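Local structure of CalS11 (Micromonospora echinospora, 3TOS) at residues B[37-40]-B[41-45]; B[58-61]-B[62-66]; B[134-137]-B[138-141]. The protein probably transfers a methyl group from S-adenosylmethionine to an oxygen atom during the making of calicheamicin, and is seen here with the spent cofactor S-adenosyl-L-homocysteine. One frame throughout, in Å; residues are numbered along the deposited sequence.

Contact 1 of 3, residues B[37-40]-B[41-45]; sequences TEEL and VNNLP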
loop_
_atom_site.group_PDB
_atom_site.type_symbol
_atom_site.label_atom_id
_atom_site.label_comp_id
_atom_site.label_asym_id
_atom_site.label_seq_id
_atom_site.Cartn_x
_atom_site.Cartn_y
_atom_site.Cartn_z
ATOM N N THR B 37 -47.245 3.659 -18.881
ATOM C CA THR B 37 -46.349 4.173 -19.899
ATOM C C THR B 37 -45.233 5.073 -19.360
ATOM O O THR B 37 -44.046 4.930 -19.734
ATOM C CB THR B 37 -47.125 4.866 -21.035
ATOM O OG1 THR B 37 -48.073 3.899 -21.507
ATOM C CG2 THR B 37 -46.138 5.299 -22.220
ATOM N N GLU B 38 -45.636 6.011 -18.496
ATOM C CA GLU B 38 -44.718 7.061 -18.022
ATOM C C GLU B 38 -43.706 6.516 -17.004
ATOM O O GLU B 38 -42.769 7.246 -16.625
ATOM C CB GLU B 38 -45.502 8.253 -17.448
ATOM C CG GLU B 38 -46.061 7.974 -16.095
ATOM C CD GLU B 38 -47.397 7.221 -16.145
ATOM O OE1 GLU B 38 -47.948 6.915 -17.256
ATOM O OE2 GLU B 38 -47.896 6.925 -15.034
ATOM N N GLU B 39 -43.869 5.254 -16.586
ATOM C CA GLU B 39 -42.945 4.654 -15.584
ATOM C C GLU B 39 -41.971 3.674 -16.243
ATOM O O GLU B 39 -41.102 3.172 -15.596
ATOM C CB GLU B 39 -43.642 3.904 -14.405
ATOM C CG GLU B 39 -44.439 4.858 -13.490
ATOM C CD GLU B 39 -43.568 5.753 -12.678
ATOM O OE1 GLU B 39 -42.370 5.463 -12.507
ATOM O OE2 GLU B 39 -44.098 6.747 -12.136
ATOM N N LEU B 40 -42.127 3.422 -17.534
ATOM C CA LEU B 40 -41.272 2.442 -18.182
ATOM C C LEU B 40 -39.817 2.872 -18.081
ATOM O O LEU B 40 -38.937 2.060 -17.791
ATOM C CB LEU B 40 -41.660 2.280 -19.649
ATOM C CG LEU B 40 -42.887 1.421 -19.943
ATOM C CD1 LEU B 40 -43.242 1.519 -21.417
ATOM C CD2 LEU B 40 -42.613 -0.027 -19.553
ATOM N N VAL B 41 -39.569 4.158 -18.295
ATOM C CA VAL B 41 -38.192 4.665 -18.222
ATOM C C VAL B 41 -37.614 4.744 -16.816
ATOM O O VAL B 41 -36.440 5.096 -16.646
ATOM C CB VAL B 41 -38.002 6.038 -18.972
ATOM C CG1 VAL B 41 -38.296 5.878 -20.528
ATOM C CG2 VAL B 41 -38.798 7.194 -18.338
ATOM N N ASN B 42 -38.380 4.334 -15.813
ATOM C CA ASN B 42 -37.946 4.290 -14.417
ATOM C C ASN B 42 -37.762 2.843 -13.950
ATOM O O ASN B 42 -37.462 2.588 -12.774
ATOM C CB ASN B 42 -38.978 5.016 -13.470
ATOM C CG ASN B 42 -39.055 6.478 -13.739
ATOM O OD1 ASN B 42 -38.078 7.086 -14.174
ATOM N ND2 ASN B 42 -40.205 7.075 -13.478
ATOM N N ASN B 43 -37.912 1.921 -14.911
ATOM C CA ASN B 43 -37.815 0.483 -14.600
ATOM C C ASN B 43 -37.140 -0.323 -15.698
ATOM O O ASN B 43 -37.354 -1.525 -15.805
ATOM C CB ASN B 43 -39.244 -0.053 -14.356
ATOM C CG ASN B 43 -39.810 0.503 -13.084
ATOM O OD1 ASN B 43 -39.439 0.061 -12.010
ATOM N ND2 ASN B 43 -40.683 1.519 -13.200
ATOM N N LEU B 44 -36.297 0.333 -16.506
ATOM C CA LEU B 44 -35.642 -0.383 -17.606
ATOM C C LEU B 44 -34.751 -1.561 -17.192
ATOM O O LEU B 44 -34.627 -2.480 -17.970
ATOM C CB LEU B 44 -34.824 0.581 -18.508
ATOM C CG LEU B 44 -35.668 1.741 -19.086
ATOM C CD1 LEU B 44 -34.708 2.812 -19.675
ATOM C CD2 LEU B 44 -36.611 1.230 -20.198
ATOM N N PRO B 45 -34.161 -1.558 -15.989
ATOM C CA PRO B 45 -33.361 -2.748 -15.666
ATOM C C PRO B 45 -34.177 -4.043 -15.625
ATOM O O PRO B 45 -33.610 -5.136 -15.692
ATOM C CB PRO B 45 -32.774 -2.424 -14.295
ATOM C CG PRO B 45 -32.681 -0.898 -14.326
ATOM C CD PRO B 45 -33.930 -0.456 -15.021
HETATM O O HOH W 1 -41.544 5.729 -19.711
HETATM O O HOH W 2 -41.354 3.242 -10.863
#
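The carboxylate of E39 and the side-chain amide of N42 meet with their planes 54° apart, the amide's ND2 standing above the carboxylate plane. From there ND2 gives an almost straight hydrogen bond of 2.9 Å to E39 OE1, and that oxygen lies in the amide plane of N42. The E39 chain reaches this spot by folding: CG is anti to the carbonyl carbon (chi1 -67°), and the bend at chi2 (-70°) brings the carboxylate back over the turn.

The amide of N43 works on the backbone instead. Its ND2 donates to E39 O at 2.9 Å, with the acceptor close to the amide plane, while N42 N reaches the same E39 O at 3.0 Å from the opposite face of the peptide. Two donors grip one carbonyl. A water accepts from N43 ND2 and donates to E39 OE1 (2.9 Å), giving N43 a second, indirect hold on the glutamate. N43 N bonds L40 O at 3.1 Å, and CD2 of L44 packs against that carbonyl oxygen. A second water, held by T37 O, takes the N-H of V41.

The i to i+3 backbone bonds of N42 N and N43 N wind the chain into consecutive turns between helix 17-31 and helix 50-65. The segment lies against a second subunit: R49 there bonds N42 OD1, and R82, a residue that binds S-adenosyl-L-homocysteine, packs on N43, whose side chain is about 5 Å from a bound copy. V41 rests on T27 of that subunit, within its helix 17-31, and P45 on T86, within its helix 82-94.

Contact 2 of 3, residues B[58-61]-B[62-66]; sequences SMDA and LYRQV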
loop_
_atom_site.group_PDB
_atom_site.type_symbol
_atom_site.label_atom_id
_atom_site.label_comp_id
_atom_site.label_asym_id
_atom_site.label_seq_id
_atom_site.Cartn_x
_atom_site.Cartn_y
_atom_site.Cartn_z
ATOM N N SER B 58 -19.027 -2.437 -18.608
ATOM C CA SER B 58 -17.717 -2.282 -19.272
ATOM C C SER B 58 -17.534 -0.846 -19.792
ATOM O O SER B 58 -16.443 -0.267 -19.619
ATOM C CB SER B 58 -17.568 -3.252 -20.449
ATOM O OG SER B 58 -17.437 -4.561 -19.911
HETATM N N MSE B 59 -18.579 -0.247 -20.365
HETATM C CA MSE B 59 -18.476 1.164 -20.785
HETATM C C MSE B 59 -18.200 2.086 -19.599
HETATM O O MSE B 59 -17.405 3.047 -19.723
HETATM C CB MSE B 59 -19.718 1.615 -21.547
HETATM C CG MSE B 59 -19.972 0.872 -22.872
HETATM SE SE MSE B 59 -18.462 0.807 -24.106
HETATM C CE MSE B 59 -17.815 -0.997 -23.732
ATOM N N ASP B 60 -18.854 1.796 -18.476
ATOM C CA ASP B 60 -18.627 2.556 -17.265
ATOM C C ASP B 60 -17.180 2.404 -16.774
ATOM O O ASP B 60 -16.572 3.386 -16.331
ATOM C CB ASP B 60 -19.617 2.121 -16.152
ATOM C CG ASP B 60 -19.341 2.785 -14.853
ATOM O OD1 ASP B 60 -19.630 3.978 -14.764
ATOM O OD2 ASP B 60 -18.894 2.132 -13.894
ATOM N N ALA B 61 -16.620 1.193 -16.874
ATOM C CA ALA B 61 -15.241 0.961 -16.437
ATOM C C ALA B 61 -14.267 1.747 -17.335
ATOM O O ALA B 61 -13.309 2.356 -16.825
ATOM C CB ALA B 61 -14.904 -0.537 -16.503
ATOM N N LEU B 62 -14.500 1.759 -18.652
ATOM C CA LEU B 62 -13.608 2.543 -19.540
ATOM C C LEU B 62 -13.738 4.042 -19.260
ATOM O O LEU B 62 -12.711 4.757 -19.134
ATOM C CB LEU B 62 -13.924 2.301 -21.019
ATOM C CG LEU B 62 -13.706 0.845 -21.481
ATOM C CD1 LEU B 62 -14.162 0.768 -22.939
ATOM C CD2 LEU B 62 -12.192 0.385 -21.416
ATOM N N TYR B 63 -14.970 4.516 -19.065
ATOM C CA TYR B 63 -15.174 5.940 -18.818
ATOM C C TYR B 63 -14.498 6.352 -17.515
ATOM O O TYR B 63 -13.828 7.383 -17.415
ATOM C CB TYR B 63 -16.674 6.257 -18.770
ATOM C CG TYR B 63 -17.068 7.735 -18.901
ATOM C CD1 TYR B 63 -16.208 8.775 -18.510
ATOM C CD2 TYR B 63 -18.221 8.092 -19.536
ATOM C CE1 TYR B 63 -16.549 10.083 -18.653
ATOM C CE2 TYR B 63 -18.547 9.428 -19.703
ATOM C CZ TYR B 63 -17.776 10.399 -19.199
ATOM O OH TYR B 63 -18.170 11.711 -19.396
ATOM N N ARG B 64 -14.663 5.540 -16.469
ATOM C CA ARG B 64 -14.021 5.872 -15.197
ATOM C C ARG B 64 -12.501 5.989 -15.300
ATOM O O ARG B 64 -11.891 6.752 -14.572
ATOM C CB ARG B 64 -14.398 4.851 -14.128
ATOM C CG ARG B 64 -15.834 5.052 -13.638
ATOM C CD ARG B 64 -16.102 4.129 -12.449
ATOM N NE ARG B 64 -16.241 2.715 -12.819
ATOM C CZ ARG B 64 -15.386 1.733 -12.520
ATOM N NH1 ARG B 64 -14.238 1.988 -11.889
ATOM N NH2 ARG B 64 -15.657 0.484 -12.908
ATOM N N GLN B 65 -11.906 5.261 -16.233
ATOM C CA GLN B 65 -10.444 5.329 -16.404
ATOM C C GLN B 65 -9.946 6.595 -17.054
ATOM O O GLN B 65 -8.744 6.884 -16.942
ATOM C CB GLN B 65 -9.893 4.117 -17.184
ATOM C CG GLN B 65 -9.963 2.863 -16.258
ATOM C CD GLN B 65 -9.219 1.647 -16.805
ATOM O OE1 GLN B 65 -8.123 1.760 -17.336
ATOM N NE2 GLN B 65 -9.834 0.481 -16.685
ATOM N N VAL B 66 -10.838 7.387 -17.681
ATOM C CA VAL B 66 -10.401 8.647 -18.313
ATOM C C VAL B 66 -11.016 9.900 -17.647
ATOM O O VAL B 66 -10.946 11.021 -18.194
ATOM C CB VAL B 66 -10.718 8.648 -19.857
ATOM C CG1 VAL B 66 -10.041 7.454 -20.563
ATOM C CG2 VAL B 66 -12.254 8.669 -20.141
HETATM O O HOH W 3 -18.203 -0.483 -14.025
HETATM O O HOH W 4 -12.017 1.101 -14.659
#
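Helix 50-65 carries here a salt bridge between side chains one turn apart, D60 and R64, laid over the regular i to i+4 backbone bonds. The helix packs on the Rossmann-like methyltransferase sheet: L62 lies against I212 and A214 of strand 211-215 and, with M59, against Y187 of strand 183-188. M59 (selenomethionine) and L62 run side by side, CE of M59 being 4.1 Å from CD1 of L62.

Along the backbone, Y63 N bonds M59 O and R64 N bonds D60 O, both at 2.9 Å; the bond from Q65 N to A61 O is longer, 3.3 Å. D60 sets CG anti to its own amide nitrogen (chi1 175°), which lays the carboxylate along the helix flank, where OD2 can meet R64. Its OD1 is taken by Y94 OH of helix 82-94, leaving OD2 for the arginine.

R64 bends at chi3 (-73°), and its guanidinium lays one face over A61 CA. NE donates to D60 OD2 at 2.9 Å; that oxygen lies near the guanidinium plane, although NE itself stands above the carboxylate plane. A water closes the pair, donating to D60 OD2 at 2.7 Å and accepting from R64 NH2 at 2.9 Å.

Contact 3 of 3, residues B[134-137]-B[138-141]; sequences GGYP and AYLK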
loop_
_atom_site.group_PDB
_atom_site.type_symbol
_atom_site.label_atom_id
_atom_site.label_comp_id
_atom_site.label_asym_id
_atom_site.label_seq_id
_atom_site.Cartn_x
_atom_site.Cartn_y
_atom_site.Cartn_z
ATOM N N GLY B 134 -33.448 4.512 -42.792
ATOM C CA GLY B 134 -33.459 5.904 -43.235
ATOM C C GLY B 134 -34.011 6.885 -42.221
ATOM O O GLY B 134 -35.074 6.642 -41.635
ATOM N N GLY B 135 -33.245 7.960 -41.969
ATOM C CA GLY B 135 -33.653 8.948 -41.014
ATOM C C GLY B 135 -33.216 8.626 -39.597
ATOM O O GLY B 135 -33.508 9.393 -38.716
ATOM N N TYR B 136 -32.557 7.487 -39.383
ATOM C CA TYR B 136 -32.177 7.151 -38.042
ATOM C C TYR B 136 -31.260 8.200 -37.275
ATOM O O TYR B 136 -31.468 8.423 -36.095
ATOM C CB TYR B 136 -31.576 5.705 -37.985
ATOM C CG TYR B 136 -31.481 5.248 -36.543
ATOM C CD1 TYR B 136 -32.614 4.745 -35.885
ATOM C CD2 TYR B 136 -30.307 5.437 -35.798
ATOM C CE1 TYR B 136 -32.558 4.355 -34.542
ATOM C CE2 TYR B 136 -30.269 5.109 -34.435
ATOM C CZ TYR B 136 -31.396 4.553 -33.815
ATOM O OH TYR B 136 -31.352 4.202 -32.501
ATOM N N PRO B 137 -30.258 8.786 -37.940
ATOM C CA PRO B 137 -29.403 9.706 -37.201
ATOM C C PRO B 137 -30.175 10.861 -36.596
ATOM O O PRO B 137 -29.812 11.252 -35.494
ATOM C CB PRO B 137 -28.362 10.172 -38.251
ATOM C CG PRO B 137 -28.286 9.001 -39.284
ATOM C CD PRO B 137 -29.768 8.482 -39.304
ATOM N N ALA B 138 -31.220 11.370 -37.271
ATOM C CA ALA B 138 -32.045 12.399 -36.665
ATOM C C ALA B 138 -32.725 11.935 -35.391
ATOM O O ALA B 138 -32.836 12.696 -34.423
ATOM C CB ALA B 138 -33.058 12.939 -37.668
ATOM N N TYR B 139 -33.210 10.697 -35.401
ATOM C CA TYR B 139 -33.810 10.089 -34.215
ATOM C C TYR B 139 -32.765 9.932 -33.106
ATOM O O TYR B 139 -33.006 10.317 -31.970
ATOM C CB TYR B 139 -34.474 8.735 -34.556
ATOM C CG TYR B 139 -34.879 7.961 -33.330
ATOM C CD1 TYR B 139 -36.045 8.238 -32.665
ATOM C CD2 TYR B 139 -34.073 6.912 -32.845
ATOM C CE1 TYR B 139 -36.397 7.530 -31.546
ATOM C CE2 TYR B 139 -34.425 6.209 -31.720
ATOM C CZ TYR B 139 -35.603 6.506 -31.097
ATOM O OH TYR B 139 -35.999 5.704 -30.015
ATOM N N LEU B 140 -31.596 9.391 -33.422
ATOM C CA LEU B 140 -30.590 9.263 -32.396
ATOM C C LEU B 140 -30.172 10.629 -31.857
ATOM O O LEU B 140 -29.922 10.748 -30.615
ATOM C CB LEU B 140 -29.391 8.476 -32.960
ATOM C CG LEU B 140 -28.191 8.247 -32.036
ATOM C CD1 LEU B 140 -28.545 7.579 -30.706
ATOM C CD2 LEU B 140 -27.092 7.454 -32.749
ATOM N N LYS B 141 -30.089 11.654 -32.738
ATOM C CA LYS B 141 -29.790 12.995 -32.227
ATOM C C LYS B 141 -30.918 13.486 -31.293
ATOM O O LYS B 141 -30.644 14.166 -30.293
ATOM C CB LYS B 141 -29.608 13.944 -33.383
ATOM C CG LYS B 141 -29.207 15.348 -33.014
ATOM C CD LYS B 141 -27.908 15.365 -32.260
ATOM C CE LYS B 141 -27.373 16.835 -32.134
ATOM N NZ LYS B 141 -26.239 16.953 -31.199
#
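Y136 O and P137 O each accept a backbone N-H from four residues on: L140 N donates to Y136 O at 2.8 Å, and K141 N donates to P137 O, also at 2.8 Å. The bond before them, from A138 N to G135 O, is weak at 3.4 Å.

Above this backbone the Y136 ring leans on its neighbours. Its CE1 comes within 3.4 Å of Y139 CD2, the ring planes 53° apart in an oblique pair, and its CE2 lies 3.8 Å from L140 CB. Both tyrosines hold CG anti to the backbone N (chi1 -167° for Y136), which sends the two rings off the same flank of the helix.

This is the first turn of helix 136-148, with G135 at the N-cap; at the positive phi of this residue (88°) a CB would collide with the carbonyl oxygen of G134, which explains the glycine. The helix packs on strand 160-164, where L140 touches L162.

The phenol hydroxyls find partners beyond the turn. Y136 OH bonds F80 O, and F80 also meets the Y136 ring edge-to-face, so a leucine here would probably leave that carbonyl without its hydroxyl partner and open a gap beside Y139. Y139 OH bonds L29 O and S33 OG of a second subunit, while K141 NZ reaches S160 O at the start of strand 160-164.

From the N terminus, the chain leaves helix 17-31 and reaches contact 1, whose turns lie in the connection to helix 50-65. Contact 2 then falls in the last turns of that helix, which rests on strands 183-188 and 211-215 and on helix 82-94. Contact 3 comes much later, starting helix 136-148 beside strand 160-164, the outermost strand at that side of the sheet within this chain. The three follow in series; none nests in or crosses another, and none touches another. Contacts 1 and 3, nearest atoms about 10 Å apart, both face the second subunit, whereas contact 2 meets it only through D60 on L57.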